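Long-range contacts in flagellar hook-associated protein (PDB 4UT1), which probably serves as a structural component of the bacterial flagellum, at the hook junction: residues Gln348-Ser353 against Asp420-Leu425; Gly352-Ser357 against Ser411-Pro416; Gln365-Asp370 against Val424-Gly429; Lys379-Asp384 against Val391-Pro396. One frame throughout, in Å; residues are numbered along the deposited sequence.

Contact 1 (Gln348-Ser353 against Asp420-Leu425); sequences QNNTGS and DSFTVL
Asn-350 and Asp-420 bring their CA atoms to within 4.7 Å where the loop 348-353 passes beside Asp-420, and what joins the two backbones is side-chain amide and carboxylate rather than a strand ladder. The amide of Asn-350 spans the peptide groups on either side of Ser-421 CA. Its OD1 accepts from Ser-421 N at 2.8 Å in a nearly straight bond (167° at the hydrogen), while ND2 gives a more bent bond of 3.1 Å to Ser-421 O, which it meets from above the carbonyl plane. CG of Asn-350 lies anti to its own carbonyl carbon (chi1 -78°), which carries the amide to the Ser-421 backbone. ND2 also lies 3.8 Å above the ring plane of Phe-422, displaced toward the rim. The bonds and this face contact together restrict rotation of the amide.

Asp-420 returns the grip. Its OD1 accepts from Thr-351 N at 2.9 Å on the syn side, 25° out of the carboxylate plane; Gly-352 N adds weak bonds to both carboxylate oxygens. Water 1 accepts from Thr-351 OG1 (2.6 Å) and donates to Asp-420 OD1 (2.7 Å), closing a small ring. Asn-417 binds both partners as well, through N to Asp-420 OD2 and through ND2 to Thr-351 OG1. The carboxylate thus draws the turn around itself with backbone N-H groups, which would tend to stabilise its negative charge.

Strand 421-425 runs between strands 343-346 and 371-375 of a five-stranded antiparallel sheet, and Phe-422 faces Leu-356 and Leu-412 of the three-stranded sheet packed against it.

Contact 2 (Gly352-Ser357 against Ser411-Pro416); sequences GSATLS and SLSSTP
Ala-354 is the bump that fills the main hollow of this contact: its CB enters a pocket walled by Ser-414 and Pro-416, 3.4 Å from Ser-414 O and 4.1 Å from Pro-416 CG, with Leu-412 CD2 bordering it more loosely. The hollow exists because the regular strand ends at Leu-412 and the chain turns beyond Ser-413, so that Ser-414 and Pro-416 lie round the single methyl.

The second interlock is between leucines. Leu-356 and Leu-412 form a non-hydrogen-bonded antiparallel pair, and their side chains lie at an angle to each other on one face of the sheet. CG of Leu-356 is anti to the backbone N (chi1 175°), which swings CD1 across toward the partner strand until it sits 3.7 Å from Leu-412 CG. The next pair, Ser-357 with Ser-411, is hydrogen-bonded and turns its side chains to the opposite face: Ser-357 N bonds to Ser-411 O and Ser-411 N to Ser-357 O, both at 2.9 Å and close to straight. Ser-413 N adds one further backbone bond, to Thr-355 O at 3.0 Å. That same carbonyl oxygen receives a CA-H...O contact from Leu-412 CA.

At the outer margin, Thr-355 OG1 and Ser-413 OG share a hydrogen bond of 3.0 Å, bridging the two segments just beyond the paired strands. A bound 1,2-ethanediol, probably from crystallisation, lies about 3 Å from the Ser-357 side chain.

Strand 408-412 is the middle of a three-stranded antiparallel sheet, between 356-360 and 402-405. Its leucine-bearing face packs on strands 371-375, 380-384 and 421-425: Phe-422 lies on both leucines, Leu-373 and Val-424 on Leu-356, Tyr-380 on Leu-412.

Contact 3 (Gln365-Asp370 against Val424-Gly429); sequences QPTTSD and VLPTRG
Asp-370, the residue most buried by this contact, forms a salt bridge with Arg-428: NH2 donates to OD2 at 3.0 Å. The acceptor lies near the guanidinium plane, but the nitrogen comes from above the carboxylate plane, the two planes being 67° apart. This direct bridge uses one N-H and one oxygen; water 4 makes a second link, accepting from Arg-428 NE and donating to Asp-370 OD1. Arg-428 bends at chi3 (-64°) to bring NH2 to the carboxylate, the two side chains crossing at about a right angle. Leu-425 CD2 rests 3.5 Å from Asp-370 CG, and Leu-425 CD1 sits 3.7 Å over the guanidinium centre. Asp-256 binds Arg-428 NH1. Water 3 links Asp-370 OD1 to Thr-427 N.

Thr-427 and Thr-367 come next in buried surface. Thr-427 CG2 abuts Thr-367 O at 3.3 Å, and Thr-427 OG1 is hydrogen-bonded to Ala-305 O. Water 2 donates to Thr-427 OG1 and Ser-369 O, and is hydrogen-bonded to Thr-367 OG1. Thr-367 OG1 touches Pro-426 CB at 3.3 Å.

This is a buried sheet-to-helix junction: the end of strand 421-425 and the loop before strand 371-375, neighbours in a five-stranded antiparallel sheet, meet helix 287-322.

Contact 4 (Lys379-Asp384 against Val391-Pro396); sequences KYTLTD and VGTATP
A two-stranded antiparallel hairpin, strands 380-384 and 390-394, holds this contact, Tyr-380 pairing with Ala-394 and Leu-382 with Gly-392. The strand axes approach to 4.8 Å with their directions 168° apart. Tyr-380 N donates to Ala-394 O and Ala-394 N to Tyr-380 O, each at 2.9 Å. Leu-382 N donates to Gly-392 O at the same length, whereas the return bond to Leu-382 O, 2.8 Å, comes from Val-391 N and not from Gly-392.

That displacement defines a classic beta bulge: Val-391 and Gly-392 together face Leu-382, and Val-391 has the turned-in psi (-28°) of the first bulge position. The extra residue directs the Val-391 side chain toward the neighbouring strand, where CG1 lies 4.0 Å from Asp-384 CB; the details of its methyl contact with Leu-382 are doubtful. The hairpin forms one border of the five-stranded antiparallel sheet, 390-394 being its outermost strand within this chain, and strand 371-375 pairs with the other side of 380-384.

On the face of the sheet bearing Tyr-380 and Leu-382, Ala-394 O lies at the edge of the Tyr-380 ring, near its plane, and Tyr-380 CD1 is 3.7 Å from Pro-396 CD. On the other face Thr-381 and Thr-393 meet, with Thr-381 OG1 3.5 Å from Thr-393 CG2. At the margin Lys-379 CB meets Thr-395 CG2 at 3.5 Å, while the extended lysine chain passes obliquely over the Thr-393 methyl.

Overall arrangement
All four contacts build one beta unit, the D2-like domain. Contacts 1 and 2, with centres 9 Å apart, share Gly-352 and Ser-353 and meet through the inter-sheet core, where Phe-422 CB lies 3.5 Å from Leu-356 CD2. Contact 4 borders contact 2 from the hairpin side: Tyr-380 OH is 3.3 Å from Pro-416 CD. Contacts 1 and 3 use strand 421-425 at its two ends, their centres 18 Å apart. Contact 3 closes the end nearest the helices, and there Ser-369 OG lies 3.0 Å from Asp-384 OD1 of contact 4, a probable hydrogen bond. Leu-356 CD2 and Val-424 CG2, 3.7 Å apart, join contact 2 to contact 3.

Contact 1 (Gln348-Ser353 against Asp420-Leu425)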
loop_
_atom_site.group_PDB
_atom_site.type_symbol
_atom_site.label_atom_id
_atom_site.label_comp_id
_atom_site.label_asym_id
_atom_site.label_seq_id
_atom_site.Cartn_x
_atom_site.Cartn_y
_atom_site.Cartn_z
ATOM N N GLN A 348 -1.105 2.761 22.339
ATOM C CA GLN A 348 -0.607 3.166 23.648
ATOM C C GLN A 348 -1.605 2.835 24.762
ATOM O O GLN A 348 -1.244 2.804 25.934
ATOM C CB GLN A 348 -0.284 4.660 23.660
ATOM C CG GLN A 348 0.984 5.027 22.890
ATOM C CD GLN A 348 2.242 4.421 23.502
ATOM O OE1 GLN A 348 2.398 3.196 23.556
ATOM N NE2 GLN A 348 3.145 5.281 23.970
ATOM N N ASN A 349 -2.860 2.604 24.392
ATOM C CA ASN A 349 -3.887 2.247 25.366
ATOM C C ASN A 349 -3.839 0.769 25.764
ATOM O O ASN A 349 -4.529 0.364 26.693
ATOM C CB ASN A 349 -5.286 2.583 24.827
ATOM C CG ASN A 349 -5.540 4.084 24.726
ATOM O OD1 ASN A 349 -5.819 4.758 25.724
ATOM N ND2 ASN A 349 -5.480 4.605 23.509
ATOM N N ASN A 350 -3.027 -0.030 25.071
ATOM C CA ASN A 350 -2.949 -1.473 25.356
ATOM C C ASN A 350 -2.597 -1.787 26.807
ATOM O O ASN A 350 -1.819 -1.069 27.434
ATOM C CB ASN A 350 -1.933 -2.155 24.439
ATOM C CG ASN A 350 -2.476 -2.386 23.057
ATOM O OD1 ASN A 350 -3.527 -1.857 22.708
ATOM N ND2 ASN A 350 -1.766 -3.173 22.256
ATOM N N THR A 351 -3.194 -2.852 27.332
ATOM C CA THR A 351 -2.914 -3.306 28.692
ATOM C C THR A 351 -2.173 -4.648 28.663
ATOM O O THR A 351 -1.418 -4.971 29.577
ATOM C CB THR A 351 -4.215 -3.423 29.534
ATOM O OG1 THR A 351 -5.066 -4.430 28.976
ATOM C CG2 THR A 351 -4.964 -2.088 29.547
ATOM N N GLY A 352 -2.375 -5.421 27.599
ATOM C CA GLY A 352 -1.624 -6.646 27.406
ATOM C C GLY A 352 -0.236 -6.337 26.866
ATOM O O GLY A 352 0.085 -5.181 26.576
ATOM N N SER A 353 0.590 -7.366 26.715
ATOM C CA SER A 353 1.973 -7.157 26.301
ATOM C C SER A 353 2.314 -7.821 24.969
ATOM O O SER A 353 3.484 -7.901 24.602
ATOM C CB SER A 353 2.919 -7.679 27.381
ATOM O OG SER A 353 2.689 -9.060 27.593
ATOM N N ASP A 420 -7.184 -4.368 23.485
ATOM C CA ASP A 420 -5.889 -4.104 22.872
ATOM C C ASP A 420 -6.034 -3.883 21.362
ATOM O O ASP A 420 -6.892 -4.479 20.702
ATOM C CB ASP A 420 -4.906 -5.245 23.142
ATOM C CG ASP A 420 -4.334 -5.214 24.548
ATOM O OD1 ASP A 420 -4.647 -4.280 25.319
ATOM O OD2 ASP A 420 -3.545 -6.127 24.871
ATOM N N SER A 421 -5.184 -3.026 20.812
ATOM C CA SER A 421 -5.232 -2.716 19.389
ATOM C C SER A 421 -3.816 -2.550 18.843
ATOM O O SER A 421 -2.918 -2.143 19.581
ATOM C CB SER A 421 -6.038 -1.432 19.144
ATOM O OG SER A 421 -6.144 -1.138 17.765
ATOM N N PHE A 422 -3.631 -2.885 17.562
ATOM C CA PHE A 422 -2.360 -2.681 16.860
ATOM C C PHE A 422 -2.572 -1.950 15.538
ATOM O O PHE A 422 -3.409 -2.338 14.723
ATOM C CB PHE A 422 -1.650 -4.018 16.603
ATOM C CG PHE A 422 -1.348 -4.787 17.858
ATOM C CD1 PHE A 422 -2.325 -5.572 18.456
ATOM C CD2 PHE A 422 -0.101 -4.710 18.446
ATOM C CE1 PHE A 422 -2.057 -6.267 19.619
ATOM C CE2 PHE A 422 0.174 -5.402 19.607
ATOM C CZ PHE A 422 -0.807 -6.181 20.193
ATOM N N THR A 423 -1.812 -0.882 15.320
ATOM C CA THR A 423 -1.877 -0.214 14.034
ATOM C C THR A 423 -1.028 -0.976 13.044
ATOM O O THR A 423 0.114 -1.321 13.321
ATOM C CB THR A 423 -1.399 1.234 14.110
ATOM O OG1 THR A 423 -2.170 1.906 15.094
ATOM C CG2 THR A 423 -1.583 1.924 12.753
ATOM N N VAL A 424 -1.609 -1.259 11.891
ATOM C CA VAL A 424 -0.912 -2.032 10.883
ATOM C C VAL A 424 -0.834 -1.218 9.616
ATOM O O VAL A 424 -1.868 -0.898 9.015
ATOM C CB VAL A 424 -1.610 -3.360 10.605
ATOM C CG1 VAL A 424 -0.883 -4.108 9.482
ATOM C CG2 VAL A 424 -1.653 -4.194 11.882
ATOM N N LEU A 425 0.395 -0.872 9.232
ATOM C CA LEU A 425 0.655 -0.047 8.058
ATOM C C LEU A 425 1.506 -0.855 7.094
ATOM O O LEU A 425 2.738 -0.756 7.108
ATOM C CB LEU A 425 1.374 1.256 8.444
ATOM C CG LEU A 425 0.807 2.106 9.592
ATOM C CD1 LEU A 425 1.685 3.338 9.829
ATOM C CD2 LEU A 425 -0.619 2.554 9.281
HETATM O O HOH W 1 -6.640 -3.660 27.049
#

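Contact 2 (Gly352-Ser357 against Ser411-Pro416)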
loop_
_atom_site.group_PDB
_atom_site.type_symbol
_atom_site.label_atom_id
_atom_site.label_comp_id
_atom_site.label_asym_id
_atom_site.label_seq_id
_atom_site.Cartn_x
_atom_site.Cartn_y
_atom_site.Cartn_z
ATOM N N GLY A 352 -2.375 -5.421 27.599
ATOM C CA GLY A 352 -1.624 -6.646 27.406
ATOM C C GLY A 352 -0.236 -6.337 26.866
ATOM O O GLY A 352 0.085 -5.181 26.576
ATOM N N SER A 353 0.590 -7.366 26.715
ATOM C CA SER A 353 1.973 -7.157 26.301
ATOM C C SER A 353 2.314 -7.821 24.969
ATOM O O SER A 353 3.484 -7.901 24.602
ATOM C CB SER A 353 2.919 -7.679 27.381
ATOM O OG SER A 353 2.689 -9.060 27.593
ATOM N N ALA A 354 1.303 -8.309 24.258
ATOM C CA ALA A 354 1.545 -9.033 23.015
ATOM C C ALA A 354 2.194 -8.120 21.973
ATOM O O ALA A 354 2.034 -6.900 22.025
ATOM C CB ALA A 354 0.255 -9.623 22.478
ATOM N N THR A 355 2.933 -8.739 21.053
ATOM C CA THR A 355 3.562 -8.063 19.925
ATOM C C THR A 355 3.024 -8.643 18.620
ATOM O O THR A 355 2.727 -9.833 18.529
ATOM C CB THR A 355 5.101 -8.213 19.942
ATOM O OG1 THR A 355 5.445 -9.602 19.944
ATOM C CG2 THR A 355 5.694 -7.559 21.167
ATOM N N LEU A 356 2.898 -7.799 17.607
ATOM C CA LEU A 356 2.344 -8.238 16.337
ATOM C C LEU A 356 3.338 -8.032 15.204
ATOM O O LEU A 356 4.008 -7.010 15.136
ATOM C CB LEU A 356 1.050 -7.485 16.037
ATOM C CG LEU A 356 0.381 -7.722 14.686
ATOM C CD1 LEU A 356 -0.189 -9.158 14.572
ATOM C CD2 LEU A 356 -0.718 -6.695 14.489
ATOM N N SER A 357 3.435 -9.024 14.329
ATOM C CA SER A 357 4.203 -8.886 13.103
ATOM C C SER A 357 3.276 -9.241 11.949
ATOM O O SER A 357 2.352 -10.045 12.115
ATOM C CB SER A 357 5.446 -9.776 13.122
ATOM O OG SER A 357 5.098 -11.142 13.247
ATOM N N SER A 411 0.641 -12.305 12.856
ATOM C CA SER A 411 1.184 -13.193 13.870
ATOM C C SER A 411 1.473 -12.478 15.184
ATOM O O SER A 411 2.208 -11.496 15.225
ATOM C CB SER A 411 2.445 -13.863 13.335
ATOM O OG SER A 411 2.079 -14.716 12.273
ATOM N N LEU A 412 0.886 -12.991 16.261
ATOM C CA LEU A 412 1.043 -12.410 17.587
ATOM C C LEU A 412 1.886 -13.304 18.483
ATOM O O LEU A 412 1.847 -14.519 18.357
ATOM C CB LEU A 412 -0.322 -12.168 18.218
ATOM C CG LEU A 412 -1.172 -11.126 17.487
ATOM C CD1 LEU A 412 -2.552 -11.682 17.206
ATOM C CD2 LEU A 412 -1.256 -9.833 18.300
ATOM N N SER A 413 2.651 -12.701 19.383
ATOM C CA SER A 413 3.508 -13.469 20.285
ATOM C C SER A 413 2.693 -14.133 21.401
ATOM O O SER A 413 3.144 -15.076 22.046
ATOM C CB SER A 413 4.581 -12.570 20.886
ATOM O OG SER A 413 3.993 -11.579 21.700
ATOM N N SER A 414 1.492 -13.614 21.622
ATOM C CA SER A 414 0.536 -14.189 22.558
ATOM C C SER A 414 -0.815 -13.540 22.306
ATOM O O SER A 414 -0.928 -12.628 21.480
ATOM C CB SER A 414 0.982 -13.988 24.011
ATOM O OG SER A 414 1.135 -12.612 24.332
ATOM N N THR A 415 -1.838 -14.020 22.999
ATOM C CA THR A 415 -3.165 -13.421 22.931
ATOM C C THR A 415 -3.167 -12.103 23.711
ATOM O O THR A 415 -2.732 -12.061 24.864
ATOM C CB THR A 415 -4.236 -14.379 23.492
ATOM O OG1 THR A 415 -4.119 -15.651 22.840
ATOM C CG2 THR A 415 -5.639 -13.827 23.272
ATOM N N PRO A 416 -3.639 -11.016 23.073
ATOM C CA PRO A 416 -3.646 -9.702 23.727
ATOM C C PRO A 416 -4.737 -9.625 24.785
ATOM O O PRO A 416 -5.478 -10.588 24.943
ATOM C CB PRO A 416 -3.932 -8.728 22.569
ATOM C CG PRO A 416 -3.728 -9.515 21.318
ATOM C CD PRO A 416 -4.091 -10.928 21.677
#

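Contact 3 (Gln365-Asp370 against Val424-Gly429)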
loop_
_atom_site.group_PDB
_atom_site.type_symbol
_atom_site.label_atom_id
_atom_site.label_comp_id
_atom_site.label_asym_id
_atom_site.label_seq_id
_atom_site.Cartn_x
_atom_site.Cartn_y
_atom_site.Cartn_z
ATOM N N GLN A 365 0.381 -8.852 -4.688
ATOM C CA GLN A 365 -0.936 -8.244 -4.498
ATOM C C GLN A 365 -1.085 -7.737 -3.070
ATOM O O GLN A 365 -1.815 -8.314 -2.262
ATOM C CB GLN A 365 -2.048 -9.244 -4.827
ATOM C CG GLN A 365 -1.928 -9.845 -6.220
ATOM C CD GLN A 365 -2.955 -10.928 -6.469
ATOM O OE1 GLN A 365 -4.056 -10.657 -6.948
ATOM N NE2 GLN A 365 -2.610 -12.161 -6.121
ATOM N N PRO A 366 -0.395 -6.639 -2.749
ATOM C CA PRO A 366 -0.424 -6.095 -1.390
ATOM C C PRO A 366 -1.727 -5.370 -1.098
ATOM O O PRO A 366 -2.504 -5.072 -2.007
ATOM C CB PRO A 366 0.757 -5.114 -1.388
ATOM C CG PRO A 366 0.830 -4.657 -2.790
ATOM C CD PRO A 366 0.434 -5.826 -3.656
ATOM N N THR A 367 -1.959 -5.093 0.178
ATOM C CA THR A 367 -3.050 -4.231 0.589
ATOM C C THR A 367 -2.733 -2.803 0.180
ATOM O O THR A 367 -1.583 -2.499 -0.143
ATOM C CB THR A 367 -3.264 -4.293 2.105
ATOM O OG1 THR A 367 -2.010 -4.063 2.757
ATOM C CG2 THR A 367 -3.782 -5.680 2.496
ATOM N N THR A 368 -3.746 -1.936 0.202
ATOM C CA THR A 368 -3.581 -0.555 -0.246
ATOM C C THR A 368 -4.029 0.487 0.776
ATOM O O THR A 368 -4.008 1.688 0.470
ATOM C CB THR A 368 -4.366 -0.283 -1.535
ATOM O OG1 THR A 368 -5.749 -0.581 -1.322
ATOM C CG2 THR A 368 -3.832 -1.146 -2.686
ATOM N N SER A 369 -4.453 0.038 1.957
ATOM C CA SER A 369 -4.894 0.962 3.023
ATOM C C SER A 369 -4.100 0.820 4.327
ATOM O O SER A 369 -3.039 0.188 4.361
ATOM C CB SER A 369 -6.394 0.761 3.321
ATOM O OG SER A 369 -6.885 1.840 4.129
ATOM N N ASP A 370 -4.607 1.443 5.397
ATOM C CA ASP A 370 -4.026 1.339 6.740
ATOM C C ASP A 370 -5.039 0.637 7.629
ATOM O O ASP A 370 -6.245 0.828 7.459
ATOM C CB ASP A 370 -3.714 2.699 7.389
ATOM C CG ASP A 370 -2.700 3.542 6.623
ATOM O OD1 ASP A 370 -1.819 2.992 5.929
ATOM O OD2 ASP A 370 -2.788 4.790 6.759
ATOM N N VAL A 424 -1.609 -1.259 11.891
ATOM C CA VAL A 424 -0.912 -2.032 10.883
ATOM C C VAL A 424 -0.834 -1.218 9.616
ATOM O O VAL A 424 -1.868 -0.898 9.015
ATOM C CB VAL A 424 -1.610 -3.360 10.605
ATOM C CG1 VAL A 424 -0.883 -4.108 9.482
ATOM C CG2 VAL A 424 -1.653 -4.194 11.882
ATOM N N LEU A 425 0.395 -0.872 9.232
ATOM C CA LEU A 425 0.655 -0.047 8.058
ATOM C C LEU A 425 1.506 -0.855 7.094
ATOM O O LEU A 425 2.738 -0.756 7.108
ATOM C CB LEU A 425 1.374 1.256 8.444
ATOM C CG LEU A 425 0.807 2.106 9.592
ATOM C CD1 LEU A 425 1.685 3.338 9.829
ATOM C CD2 LEU A 425 -0.619 2.554 9.281
ATOM N N PRO A 426 0.862 -1.695 6.273
ATOM C CA PRO A 426 1.617 -2.644 5.456
ATOM C C PRO A 426 2.442 -1.992 4.353
ATOM O O PRO A 426 3.460 -2.581 3.985
ATOM C CB PRO A 426 0.526 -3.529 4.852
ATOM C CG PRO A 426 -0.676 -3.349 5.786
ATOM C CD PRO A 426 -0.591 -1.905 6.163
ATOM N N THR A 427 2.037 -0.824 3.850
ATOM C CA THR A 427 2.695 -0.253 2.666
ATOM C C THR A 427 3.160 1.198 2.778
ATOM O O THR A 427 3.871 1.671 1.895
ATOM C CB THR A 427 1.781 -0.318 1.431
ATOM O OG1 THR A 427 0.578 0.421 1.683
ATOM C CG2 THR A 427 1.436 -1.770 1.082
ATOM N N ARG A 428 2.772 1.900 3.836
ATOM C CA ARG A 428 3.165 3.311 3.941
ATOM C C ARG A 428 4.679 3.472 3.850
ATOM O O ARG A 428 5.174 4.359 3.141
ATOM C CB ARG A 428 2.672 3.939 5.252
ATOM C CG ARG A 428 2.995 5.432 5.306
ATOM C CD ARG A 428 2.624 6.088 6.631
ATOM N NE ARG A 428 1.187 6.066 6.883
ATOM C CZ ARG A 428 0.623 6.496 8.007
ATOM N NH1 ARG A 428 1.383 6.990 8.982
ATOM N NH2 ARG A 428 -0.700 6.436 8.155
ATOM N N GLY A 429 5.403 2.627 4.583
ATOM C CA GLY A 429 6.857 2.701 4.659
ATOM C C GLY A 429 7.650 2.094 3.519
ATOM O O GLY A 429 8.888 2.142 3.516
HETATM O O HOH W 2 -1.585 -1.422 2.800
HETATM O O HOH W 3 -0.091 1.292 4.684
HETATM O O HOH W 4 -0.392 5.293 4.765
#

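Contact 4 (Lys379-Asp384 against Val391-Pro396)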
loop_
_atom_site.group_PDB
_atom_site.type_symbol
_atom_site.label_atom_id
_atom_site.label_comp_id
_atom_site.label_asym_id
_atom_site.label_seq_id
_atom_site.Cartn_x
_atom_site.Cartn_y
_atom_site.Cartn_z
ATOM N N LYS A 379 -12.409 -12.432 19.760
ATOM C CA LYS A 379 -11.994 -12.439 18.359
ATOM C C LYS A 379 -11.130 -11.234 18.025
ATOM O O LYS A 379 -11.087 -10.245 18.769
ATOM C CB LYS A 379 -13.203 -12.461 17.419
ATOM C CG LYS A 379 -13.996 -11.181 17.449
ATOM C CD LYS A 379 -15.160 -11.161 16.475
ATOM C CE LYS A 379 -16.074 -9.973 16.821
ATOM N NZ LYS A 379 -17.106 -9.681 15.785
ATOM N N TYR A 380 -10.445 -11.353 16.898
ATOM C CA TYR A 380 -9.656 -10.279 16.325
ATOM C C TYR A 380 -10.446 -9.637 15.213
ATOM O O TYR A 380 -11.059 -10.325 14.403
ATOM C CB TYR A 380 -8.337 -10.811 15.774
ATOM C CG TYR A 380 -7.454 -11.479 16.793
ATOM C CD1 TYR A 380 -7.672 -12.807 17.180
ATOM C CD2 TYR A 380 -6.400 -10.802 17.365
ATOM C CE1 TYR A 380 -6.860 -13.421 18.129
ATOM C CE2 TYR A 380 -5.578 -11.402 18.295
ATOM C CZ TYR A 380 -5.808 -12.717 18.676
ATOM O OH TYR A 380 -4.977 -13.306 19.610
ATOM N N THR A 381 -10.402 -8.316 15.136
ATOM C CA THR A 381 -11.036 -7.634 14.028
ATOM C C THR A 381 -10.003 -6.749 13.344
ATOM O O THR A 381 -9.223 -6.103 14.017
ATOM C CB THR A 381 -12.219 -6.785 14.500
ATOM O OG1 THR A 381 -13.149 -7.615 15.212
ATOM C CG2 THR A 381 -12.912 -6.121 13.322
ATOM N N LEU A 382 -9.991 -6.769 12.018
ATOM C CA LEU A 382 -9.179 -5.850 11.230
ATOM C C LEU A 382 -10.083 -4.763 10.692
ATOM O O LEU A 382 -11.030 -5.040 9.954
ATOM C CB LEU A 382 -8.472 -6.582 10.080
ATOM C CG LEU A 382 -7.378 -5.771 9.375
ATOM C CD1 LEU A 382 -6.131 -5.729 10.237
ATOM C CD2 LEU A 382 -7.059 -6.348 8.003
ATOM N N THR A 383 -9.788 -3.520 11.060
ATOM C CA THR A 383 -10.564 -2.379 10.615
ATOM C C THR A 383 -9.723 -1.453 9.735
ATOM O O THR A 383 -8.557 -1.194 10.030
ATOM C CB THR A 383 -11.103 -1.588 11.812
ATOM O OG1 THR A 383 -11.851 -2.479 12.660
ATOM C CG2 THR A 383 -11.998 -0.468 11.346
ATOM N N ASP A 384 -10.320 -0.991 8.645
ATOM C CA ASP A 384 -9.703 0.004 7.767
ATOM C C ASP A 384 -9.726 1.362 8.469
ATOM O O ASP A 384 -10.795 1.856 8.831
ATOM C CB ASP A 384 -10.447 0.047 6.427
ATOM C CG ASP A 384 -9.767 0.925 5.404
ATOM O OD1 ASP A 384 -9.465 2.087 5.724
ATOM O OD2 ASP A 384 -9.560 0.455 4.271
ATOM N N VAL A 391 -12.778 -4.983 7.780
ATOM C CA VAL A 391 -12.375 -5.731 6.596
ATOM C C VAL A 391 -12.509 -7.233 6.812
ATOM O O VAL A 391 -12.688 -7.980 5.860
ATOM C CB VAL A 391 -10.929 -5.448 6.183
ATOM C CG1 VAL A 391 -10.619 -3.974 6.307
ATOM C CG2 VAL A 391 -9.984 -6.274 7.024
ATOM N N GLY A 392 -12.388 -7.672 8.058
ATOM C CA GLY A 392 -12.525 -9.086 8.368
ATOM C C GLY A 392 -12.264 -9.399 9.824
ATOM O O GLY A 392 -11.745 -8.557 10.561
ATOM N N THR A 393 -12.647 -10.601 10.252
ATOM C CA THR A 393 -12.401 -11.038 11.624
ATOM C C THR A 393 -11.712 -12.396 11.630
ATOM O O THR A 393 -11.692 -13.091 10.613
ATOM C CB THR A 393 -13.704 -11.151 12.458
ATOM O OG1 THR A 393 -14.637 -11.996 11.779
ATOM C CG2 THR A 393 -14.339 -9.782 12.697
ATOM N N ALA A 394 -11.152 -12.768 12.777
ATOM C CA ALA A 394 -10.557 -14.090 12.944
ATOM C C ALA A 394 -10.639 -14.584 14.379
ATOM O O ALA A 394 -10.588 -13.799 15.327
ATOM C CB ALA A 394 -9.120 -14.089 12.485
ATOM N N THR A 395 -10.770 -15.900 14.532
ATOM C CA THR A 395 -10.769 -16.537 15.846
ATOM C C THR A 395 -9.820 -17.730 15.865
ATOM O O THR A 395 -10.262 -18.865 16.043
ATOM C CB THR A 395 -12.179 -17.034 16.253
ATOM O OG1 THR A 395 -12.735 -17.810 15.180
ATOM C CG2 THR A 395 -13.099 -15.870 16.576
ATOM N N PRO A 396 -8.517 -17.485 15.677
ATOM C CA PRO A 396 -7.541 -18.578 15.625
ATOM C C PRO A 396 -7.541 -19.403 16.904
ATOM O O PRO A 396 -7.882 -18.882 17.961
ATOM C CB PRO A 396 -6.206 -17.848 15.461
ATOM C CG PRO A 396 -6.471 -16.494 16.031
ATOM C CD PRO A 396 -7.859 -16.173 15.585
#